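Local coordinates for protein eukaryotic translation initiation factor 4E type 5 (Leishmania major, PDB 7KCJ) that probably binds the 7-methylguanosine cap of messenger RNA and acts as an initiation factor of translation, at residues 11-19 against 119-127; 72-82 against 137-145. All blocks are in the same frame, centred on the assembly; numbering follows the deposited sequence. Where two conformers were deposited one is given.

Both contacts are built on the same antiparallel sheet, where strands 13-23 and 77-82 are neighbours, and their centres lie about 18 Å apart. Contact 2, which pairs 77-82 with 136-143, is centred about 5 Å from the centre of the chain, against about 14 Å for contact 1, where the start of the first strand meets the end of helix 108-121. They touch directly: Phe19 N of contact 1 approaches Ala81 O of contact 2 at 2.8 Å, probably a hydrogen bond, and Trp18 CE3 comes to 3.4 Å from Arg82 N. Met121, under the Trp18 ring, also touches Phe80, so one apolar layer runs from contact 1 to contact 2.

Contact 1: residues 11-19 against 119-127; sequences THALRDKWF and VVMGETAAE
Arg15, at the corner of the first strand, and Trp18, just past it, pack on Val120 and Met121 in the last turn of helix 108-121, a contact between the broken strand 13-23 and the end of that helix. Met121 lies flat against the indole: its CG is 3.6 Å from the centroid of the six-membered ring, only 10° off the normal, while SD stands 4.1 Å from the centroid of the five-membered ring, a Met-aromatic contact on the same face. Val120 CG1 meets the far rim of the indole at Trp18 CH2. Trp18 NE1 donates to Arg15 O at 2.9 Å, a bent bond with the oxygen tilted out of the ring plane.

Arg15 uses both its backbone and its side chain on the helix end. Its N donates to Met121 O at 3.0 Å, and its NE to Val120 O at 3.1 Å, the carbonyl oxygen lying in the guanidinium plane and the N-H nearly straight at 165°. With CG between the backbone N and the carbonyl carbon (chi1 61°) and the chain extended from there to NE, the side chain runs back over the helix end, its CD against Ala126 CB. Glu123 N closes the other side on Ala13 O at 3.2 Å, so Leu14 and Gly122 form a single backbone bridge. Farther out, His12 NE2 comes obliquely onto Thr124 CG2, buried without a polar partner in the model; a water accepts from Asp16 N and donates weakly to Glu123 OE2.

Carbonyls at the break between two helices are thus taken up by backbone and side chain of Arg15, fastening a dorsal helix of the eIF4E fold to its curved sheet.

Contact 2: residues 72-82 against 137-145; sequences LGMGSTLIFAR and DVLRIAARP
Phe80 and Leu78 face Leu139 and Ile141 across two antiparallel strands, 77-82 and 137-143, whose axes approach to 4.6 Å. The tight part is the side toward helix 108-121. Both hydrogen-bonded pairs, Leu78-Ile141 and Phe80-Leu139, put their side chains there; Phe80 CE1 meets Ile141 CD1 at 3.6 Å, and Leu139 and Ile141 continue onto Leu113, Val116 and Leu117. Bonds such as Ile141 N to Leu78 O, 2.8 Å, are almost straight.

The other face is mixed: Ile79, Ala81 and Val138 lie beside Thr77, whose CG2 touches Arg140 CB at 3.8 Å, while the Arg140 guanidinium goes on to a salt bridge with Glu156. At one end Arg82, bent at chi3 (59°), makes a salt bridge, turning NE and NH2 onto the single oxygen Asp137 OD1, at 2.9 and 3.0 Å, both from above the carboxylate plane.

At the other end direct pairing gives way to water. One water joins Gly75 N, Ser76 O and Ala143 O; a second joins Ser76 OG, Ile141 O and Ala143 N. Beyond them, toward solvent, Met74 SD sits 4.0 Å from Arg144 CZ, over the guanidinium face. The type II turn Gly73-Ser76 leads into a regular antiparallel pair in the central sheet of the eIF4E fold.

Contact 1: residues 11-19 against 119-127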
loop_
_atom_site.group_PDB
_atom_site.type_symbol
_atom_site.label_atom_id
_atom_site.label_comp_id
_atom_site.label_asym_id
_atom_site.label_seq_id
_atom_site.Cartn_x
_atom_site.Cartn_y
_atom_site.Cartn_z
ATOM N N THR A 11 18.816 6.294 3.973
ATOM C CA THR A 11 20.034 5.793 3.328
ATOM C C THR A 11 20.265 4.356 3.768
ATOM O O THR A 11 21.229 4.056 4.479
ATOM C CB THR A 11 21.228 6.695 3.649
ATOM N N HIS A 12 19.343 3.477 3.361
ATOM C CA HIS A 12 19.379 2.061 3.708
ATOM C C HIS A 12 18.752 1.191 2.590
ATOM O O HIS A 12 18.315 1.715 1.562
ATOM C CB HIS A 12 18.720 1.832 5.089
ATOM C CG HIS A 12 19.230 0.619 5.801
ATOM N ND1 HIS A 12 20.552 0.522 6.200
ATOM C CD2 HIS A 12 18.582 -0.516 6.150
ATOM C CE1 HIS A 12 20.666 -0.665 6.774
ATOM N NE2 HIS A 12 19.508 -1.327 6.765
ATOM N N ALA A 13 18.776 -0.140 2.748
ATOM C CA ALA A 13 18.274 -1.064 1.747
ATOM C C ALA A 13 16.879 -1.629 2.067
ATOM O O ALA A 13 16.435 -1.595 3.210
ATOM C CB ALA A 13 19.280 -2.202 1.574
ATOM N N LEU A 14 16.180 -2.121 1.039
ATOM C CA LEU A 14 14.894 -2.778 1.213
ATOM C C LEU A 14 15.154 -4.276 1.204
ATOM O O LEU A 14 16.115 -4.724 0.559
ATOM C CB LEU A 14 13.947 -2.466 0.042
ATOM C CG LEU A 14 13.783 -1.003 -0.319
ATOM C CD1 LEU A 14 12.951 -0.857 -1.569
ATOM C CD2 LEU A 14 13.196 -0.207 0.854
ATOM N N ARG A 15 14.270 -5.057 1.855
ATOM C CA ARG A 15 14.410 -6.508 1.812
ATOM C C ARG A 15 13.943 -6.977 0.421
ATOM O O ARG A 15 12.907 -6.526 -0.080
ATOM C CB ARG A 15 13.629 -7.190 2.950
ATOM C CG ARG A 15 12.134 -6.928 2.906
ATOM C CD ARG A 15 11.424 -7.491 4.112
ATOM N NE ARG A 15 9.982 -7.461 3.910
ATOM C CZ ARG A 15 9.261 -8.486 3.464
ATOM N NH1 ARG A 15 9.836 -9.661 3.228
ATOM N NH2 ARG A 15 7.955 -8.360 3.301
ATOM N N ASP A 16 14.762 -7.785 -0.259
ATOM C CA ASP A 16 14.451 -8.245 -1.631
ATOM C C ASP A 16 14.159 -7.019 -2.570
ATOM O O ASP A 16 14.523 -5.910 -2.206
ATOM C CB ASP A 16 13.273 -9.244 -1.579
ATOM C CG ASP A 16 13.463 -10.380 -0.602
ATOM O OD1 ASP A 16 14.379 -11.194 -0.813
ATOM O OD2 ASP A 16 12.682 -10.466 0.359
ATOM N N LYS A 17 13.479 -7.182 -3.698
ATOM C CA LYS A 17 13.113 -6.044 -4.551
ATOM C C LYS A 17 11.595 -5.951 -4.640
ATOM O O LYS A 17 10.895 -6.952 -4.471
ATOM C CB LYS A 17 13.760 -6.132 -5.943
ATOM C CG LYS A 17 13.710 -7.537 -6.542
ATOM C CD LYS A 17 14.189 -7.595 -7.981
ATOM C CE LYS A 17 14.000 -8.976 -8.567
ATOM N NZ LYS A 17 14.221 -8.985 -10.039
ATOM N N TRP A 18 11.083 -4.750 -4.896
ATOM C CA TRP A 18 9.654 -4.504 -4.996
ATOM C C TRP A 18 9.370 -3.841 -6.337
ATOM O O TRP A 18 10.093 -2.925 -6.718
ATOM C CB TRP A 18 9.206 -3.578 -3.835
ATOM C CG TRP A 18 9.477 -4.169 -2.474
ATOM C CD1 TRP A 18 10.692 -4.305 -1.861
ATOM C CD2 TRP A 18 8.506 -4.728 -1.571
ATOM N NE1 TRP A 18 10.537 -4.918 -0.634
ATOM C CE2 TRP A 18 9.209 -5.215 -0.446
ATOM C CE3 TRP A 18 7.115 -4.836 -1.590
ATOM C CZ2 TRP A 18 8.560 -5.816 0.637
ATOM C CZ3 TRP A 18 6.475 -5.462 -0.529
ATOM C CH2 TRP A 18 7.195 -5.934 0.569
ATOM N N PHE A 19 8.350 -4.308 -7.065
ATOM C CA PHE A 19 7.972 -3.682 -8.325
ATOM C C PHE A 19 6.865 -2.661 -8.082
ATOM O O PHE A 19 5.869 -2.960 -7.425
ATOM C CB PHE A 19 7.532 -4.704 -9.374
ATOM C CG PHE A 19 7.532 -4.124 -10.765
ATOM C CD1 PHE A 19 8.701 -4.039 -11.496
ATOM C CD2 PHE A 19 6.369 -3.625 -11.329
ATOM C CE1 PHE A 19 8.707 -3.484 -12.776
ATOM C CE2 PHE A 19 6.378 -3.073 -12.606
ATOM C CZ PHE A 19 7.543 -3.002 -13.317
ATOM N N VAL A 119 7.980 -0.420 7.820
ATOM C CA VAL A 119 7.685 -1.704 8.436
ATOM C C VAL A 119 7.506 -2.834 7.387
ATOM O O VAL A 119 7.923 -3.967 7.618
ATOM C CB VAL A 119 6.499 -1.650 9.442
ATOM C CG1 VAL A 119 6.754 -0.729 10.632
ATOM C CG2 VAL A 119 5.166 -1.382 8.780
ATOM N N VAL A 120 6.886 -2.530 6.246
ATOM C CA VAL A 120 6.647 -3.530 5.206
ATOM C C VAL A 120 7.868 -3.793 4.316
ATOM O O VAL A 120 8.225 -4.951 4.091
ATOM C CB VAL A 120 5.409 -3.119 4.370
ATOM C CG1 VAL A 120 5.267 -3.934 3.089
ATOM C CG2 VAL A 120 4.140 -3.197 5.210
ATOM N N MET A 121 8.487 -2.731 3.769
ATOM C CA MET A 121 9.583 -2.903 2.802
ATOM C C MET A 121 11.004 -2.792 3.353
ATOM O O MET A 121 11.920 -3.361 2.756
ATOM C CB MET A 121 9.433 -1.926 1.621
ATOM C CG MET A 121 8.107 -2.039 0.887
ATOM S SD MET A 121 8.020 -0.979 -0.596
ATOM C CE MET A 121 8.223 0.547 0.129
ATOM N N GLY A 122 11.191 -2.026 4.424
ATOM C CA GLY A 122 12.506 -1.806 5.019
ATOM C C GLY A 122 13.221 -3.067 5.462
ATOM O O GLY A 122 12.584 -3.998 5.948
ATOM N N GLU A 123 14.546 -3.125 5.273
ATOM C CA GLU A 123 15.323 -4.307 5.630
ATOM C C GLU A 123 15.332 -4.607 7.131
ATOM O O GLU A 123 15.036 -5.739 7.520
ATOM C CB GLU A 123 16.757 -4.219 5.083
ATOM C CG GLU A 123 17.256 -5.515 4.469
ATOM C CD GLU A 123 18.701 -5.478 4.006
ATOM O OE1 GLU A 123 19.554 -4.970 4.768
ATOM O OE2 GLU A 123 18.983 -5.962 2.884
ATOM N N THR A 124 15.679 -3.618 7.969
ATOM C CA THR A 124 15.729 -3.835 9.414
ATOM C C THR A 124 14.406 -3.531 10.110
ATOM O O THR A 124 14.117 -4.126 11.150
ATOM C CB THR A 124 16.887 -3.065 10.048
ATOM O OG1 THR A 124 16.605 -1.665 9.997
ATOM C CG2 THR A 124 18.218 -3.363 9.377
ATOM N N ALA A 125 13.606 -2.609 9.556
ATOM C CA ALA A 125 12.319 -2.262 10.159
ATOM C C ALA A 125 11.275 -3.375 10.012
ATOM O O ALA A 125 10.367 -3.463 10.840
ATOM C CB ALA A 125 11.792 -0.964 9.578
ATOM N N ALA A 126 11.408 -4.233 8.978
ATOM C CA ALA A 126 10.477 -5.345 8.774
ATOM C C ALA A 126 10.657 -6.412 9.839
ATOM O O ALA A 126 9.666 -6.912 10.366
ATOM C CB ALA A 126 10.645 -5.951 7.387
ATOM N N GLU A 127 11.920 -6.732 10.175
ATOM C CA GLU A 127 12.263 -7.717 11.199
ATOM C C GLU A 127 11.773 -7.289 12.585
ATOM O O GLU A 127 11.431 -8.144 13.397
ATOM C CB GLU A 127 13.783 -7.948 11.232
ATOM C CG GLU A 127 14.333 -8.574 9.962
ATOM C CD GLU A 127 15.847 -8.616 9.907
ATOM O OE1 GLU A 127 16.488 -7.696 10.465
ATOM O OE2 GLU A 127 16.396 -9.568 9.303
HETATM O O HOH W 1 17.280 -8.389 1.368
#

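Contact 2: residues 72-82 against 137-145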
loop_
_atom_site.group_PDB
_atom_site.type_symbol
_atom_site.label_atom_id
_atom_site.label_comp_id
_atom_site.label_asym_id
_atom_site.label_seq_id
_atom_site.Cartn_x
_atom_site.Cartn_y
_atom_site.Cartn_z
ATOM N N LEU A 72 -3.098 11.595 -6.338
ATOM C CA LEU A 72 -3.081 10.601 -7.402
ATOM C C LEU A 72 -4.440 10.383 -8.066
ATOM O O LEU A 72 -4.488 10.008 -9.245
ATOM C CB LEU A 72 -2.484 9.275 -6.921
ATOM C CG LEU A 72 -0.968 9.319 -6.649
ATOM C CD1 LEU A 72 -0.488 7.976 -6.125
ATOM C CD2 LEU A 72 -0.196 9.707 -7.904
ATOM N N GLY A 73 -5.517 10.616 -7.332
ATOM C CA GLY A 73 -6.853 10.471 -7.899
ATOM C C GLY A 73 -7.667 9.376 -7.266
ATOM O O GLY A 73 -7.194 8.256 -7.111
ATOM N N MET A 74 -8.898 9.723 -6.893
ATOM C CA MET A 74 -9.885 8.826 -6.310
ATOM C C MET A 74 -10.141 7.698 -7.313
ATOM O O MET A 74 -10.390 7.963 -8.487
ATOM C CB MET A 74 -11.180 9.606 -6.029
ATOM C CG MET A 74 -12.369 8.729 -5.738
ATOM S SD MET A 74 -12.188 7.958 -4.131
ATOM C CE MET A 74 -12.829 9.275 -3.084
ATOM N N GLY A 75 -9.983 6.474 -6.858
ATOM C CA GLY A 75 -10.153 5.319 -7.728
ATOM C C GLY A 75 -8.840 4.722 -8.189
ATOM O O GLY A 75 -8.824 3.591 -8.682
ATOM N N SER A 76 -7.733 5.481 -8.085
ATOM C CA SER A 76 -6.434 4.963 -8.480
ATOM C C SER A 76 -5.753 4.167 -7.344
ATOM O O SER A 76 -6.186 4.200 -6.186
ATOM C CB SER A 76 -5.526 6.085 -9.001
ATOM O OG SER A 76 -4.945 6.809 -7.930
ATOM N N THR A 77 -4.676 3.455 -7.686
ATOM C CA THR A 77 -3.922 2.655 -6.736
ATOM C C THR A 77 -2.459 2.640 -7.135
ATOM O O THR A 77 -2.137 2.358 -8.287
ATOM C CB THR A 77 -4.455 1.203 -6.651
ATOM O OG1 THR A 77 -5.877 1.184 -6.642
ATOM C CG2 THR A 77 -3.945 0.476 -5.441
ATOM N N LEU A 78 -1.576 2.951 -6.198
ATOM C CA LEU A 78 -0.130 2.861 -6.377
ATOM C C LEU A 78 0.228 1.536 -5.717
ATOM O O LEU A 78 -0.099 1.342 -4.559
ATOM C CB LEU A 78 0.601 4.024 -5.705
ATOM C CG LEU A 78 2.122 3.982 -5.813
ATOM C CD1 LEU A 78 2.565 4.090 -7.271
ATOM C CD2 LEU A 78 2.763 5.113 -4.974
ATOM N N ILE A 79 0.794 0.599 -6.457
ATOM C CA ILE A 79 1.047 -0.760 -5.969
ATOM C C ILE A 79 2.532 -1.110 -5.836
ATOM O O ILE A 79 3.317 -0.805 -6.735
ATOM C CB ILE A 79 0.342 -1.728 -6.954
ATOM C CG1 ILE A 79 -1.185 -1.420 -7.060
ATOM C CG2 ILE A 79 0.601 -3.206 -6.616
ATOM C CD1 ILE A 79 -1.941 -2.191 -8.237
ATOM N N PHE A 80 2.912 -1.775 -4.733
ATOM C CA PHE A 80 4.275 -2.249 -4.500
ATOM C C PHE A 80 4.177 -3.753 -4.255
ATOM O O PHE A 80 3.502 -4.171 -3.303
ATOM C CB PHE A 80 4.911 -1.580 -3.264
ATOM C CG PHE A 80 5.006 -0.075 -3.329
ATOM C CD1 PHE A 80 3.900 0.716 -3.076
ATOM C CD2 PHE A 80 6.207 0.548 -3.627
ATOM C CE1 PHE A 80 3.990 2.096 -3.141
ATOM C CE2 PHE A 80 6.290 1.926 -3.700
ATOM C CZ PHE A 80 5.190 2.692 -3.443
ATOM N N ALA A 81 4.848 -4.571 -5.086
ATOM C CA ALA A 81 4.799 -6.018 -4.891
ATOM C C ALA A 81 6.189 -6.593 -4.789
ATOM O O ALA A 81 6.996 -6.390 -5.694
ATOM C CB ALA A 81 4.039 -6.701 -6.019
ATOM N N ARG A 82 6.460 -7.344 -3.721
ATOM C CA ARG A 82 7.762 -7.951 -3.554
ATOM C C ARG A 82 7.983 -9.086 -4.567
ATOM O O ARG A 82 7.173 -10.009 -4.641
ATOM C CB ARG A 82 7.939 -8.426 -2.102
ATOM C CG ARG A 82 9.369 -8.840 -1.790
ATOM C CD ARG A 82 9.495 -9.373 -0.380
ATOM N NE ARG A 82 8.637 -10.537 -0.151
ATOM C CZ ARG A 82 8.978 -11.790 -0.440
ATOM N NH1 ARG A 82 10.167 -12.057 -0.967
ATOM N NH2 ARG A 82 8.136 -12.786 -0.193
ATOM N N ASP A 137 3.703 -8.847 1.831
ATOM C CA ASP A 137 4.235 -8.916 0.457
ATOM C C ASP A 137 3.652 -7.970 -0.566
ATOM O O ASP A 137 4.188 -7.912 -1.669
ATOM C CB ASP A 137 4.132 -10.323 -0.124
ATOM C CG ASP A 137 4.924 -11.338 0.640
ATOM O OD1 ASP A 137 6.056 -11.015 1.053
ATOM O OD2 ASP A 137 4.408 -12.453 0.846
ATOM N N VAL A 138 2.551 -7.295 -0.274
ATOM C CA VAL A 138 1.955 -6.341 -1.201
ATOM C C VAL A 138 1.501 -5.121 -0.411
ATOM O O VAL A 138 0.886 -5.252 0.664
ATOM C CB VAL A 138 0.785 -6.898 -2.068
ATOM C CG1 VAL A 138 0.154 -5.797 -2.911
ATOM C CG2 VAL A 138 1.234 -8.042 -2.973
ATOM N N LEU A 139 1.756 -3.944 -0.960
ATOM C CA LEU A 139 1.339 -2.699 -0.364
ATOM C C LEU A 139 0.587 -1.925 -1.442
ATOM O O LEU A 139 1.109 -1.750 -2.536
ATOM C CB LEU A 139 2.589 -1.935 0.060
ATOM C CG LEU A 139 2.442 -0.830 1.075
ATOM C CD1 LEU A 139 1.893 -1.352 2.380
ATOM C CD2 LEU A 139 3.810 -0.235 1.341
ATOM N N ARG A 140 -0.655 -1.504 -1.157
ATOM C CA ARG A 140 -1.466 -0.762 -2.109
ATOM C C ARG A 140 -1.855 0.570 -1.486
ATOM O O ARG A 140 -2.391 0.602 -0.393
ATOM C CB ARG A 140 -2.707 -1.565 -2.510
ATOM C CG ARG A 140 -2.422 -3.048 -2.740
ATOM C CD ARG A 140 -3.153 -3.594 -3.929
ATOM N NE ARG A 140 -4.579 -3.725 -3.671
ATOM C CZ ARG A 140 -5.507 -3.828 -4.617
ATOM N NH1 ARG A 140 -5.165 -3.789 -5.900
ATOM N NH2 ARG A 140 -6.786 -3.970 -4.288
ATOM N N ILE A 141 -1.539 1.674 -2.145
ATOM C CA ILE A 141 -1.843 3.009 -1.637
ATOM C C ILE A 141 -2.912 3.667 -2.500
ATOM O O ILE A 141 -2.736 3.763 -3.709
ATOM C CB ILE A 141 -0.570 3.856 -1.503
ATOM C CG1 ILE A 141 0.539 3.100 -0.774
ATOM C CG2 ILE A 141 -0.859 5.145 -0.802
ATOM C CD1 ILE A 141 1.896 3.865 -0.825
ATOM N N ALA A 142 -4.070 3.988 -1.908
ATOM C CA ALA A 142 -5.181 4.575 -2.646
ATOM C C ALA A 142 -5.520 5.986 -2.212
ATOM O O ALA A 142 -5.847 6.198 -1.041
ATOM C CB ALA A 142 -6.411 3.703 -2.511
ATOM N N ALA A 143 -5.521 6.940 -3.148
ATOM C CA ALA A 143 -5.926 8.316 -2.829
ATOM C C ALA A 143 -7.440 8.330 -2.600
ATOM O O ALA A 143 -8.202 7.894 -3.476
ATOM C CB ALA A 143 -5.601 9.243 -3.993
ATOM N N ARG A 144 -7.884 8.830 -1.439
ATOM C CA ARG A 144 -9.312 8.915 -1.150
ATOM C C ARG A 144 -9.729 10.336 -0.672
ATOM O O ARG A 144 -10.257 10.475 0.439
ATOM C CB ARG A 144 -9.689 7.857 -0.100
ATOM C CG ARG A 144 -9.441 6.425 -0.569
ATOM C CD ARG A 144 -10.508 5.473 -0.079
ATOM N NE ARG A 144 -11.171 4.801 -1.194
ATOM C CZ ARG A 144 -12.465 4.923 -1.482
ATOM N NH1 ARG A 144 -13.250 5.692 -0.736
ATOM N NH2 ARG A 144 -12.982 4.281 -2.524
ATOM N N PRO A 145 -9.505 11.405 -1.457
ATOM C CA PRO A 145 -9.885 12.740 -0.954
ATOM C C PRO A 145 -11.374 12.942 -0.836
ATOM O O PRO A 145 -12.151 12.401 -1.609
ATOM C CB PRO A 145 -9.297 13.712 -1.978
ATOM C CG PRO A 145 -9.214 12.912 -3.250
ATOM C CD PRO A 145 -8.899 11.487 -2.812
HETATM O O HOH W 2 -8.196 5.647 -4.802
HETATM O O HOH W 3 -3.592 6.361 -5.232
#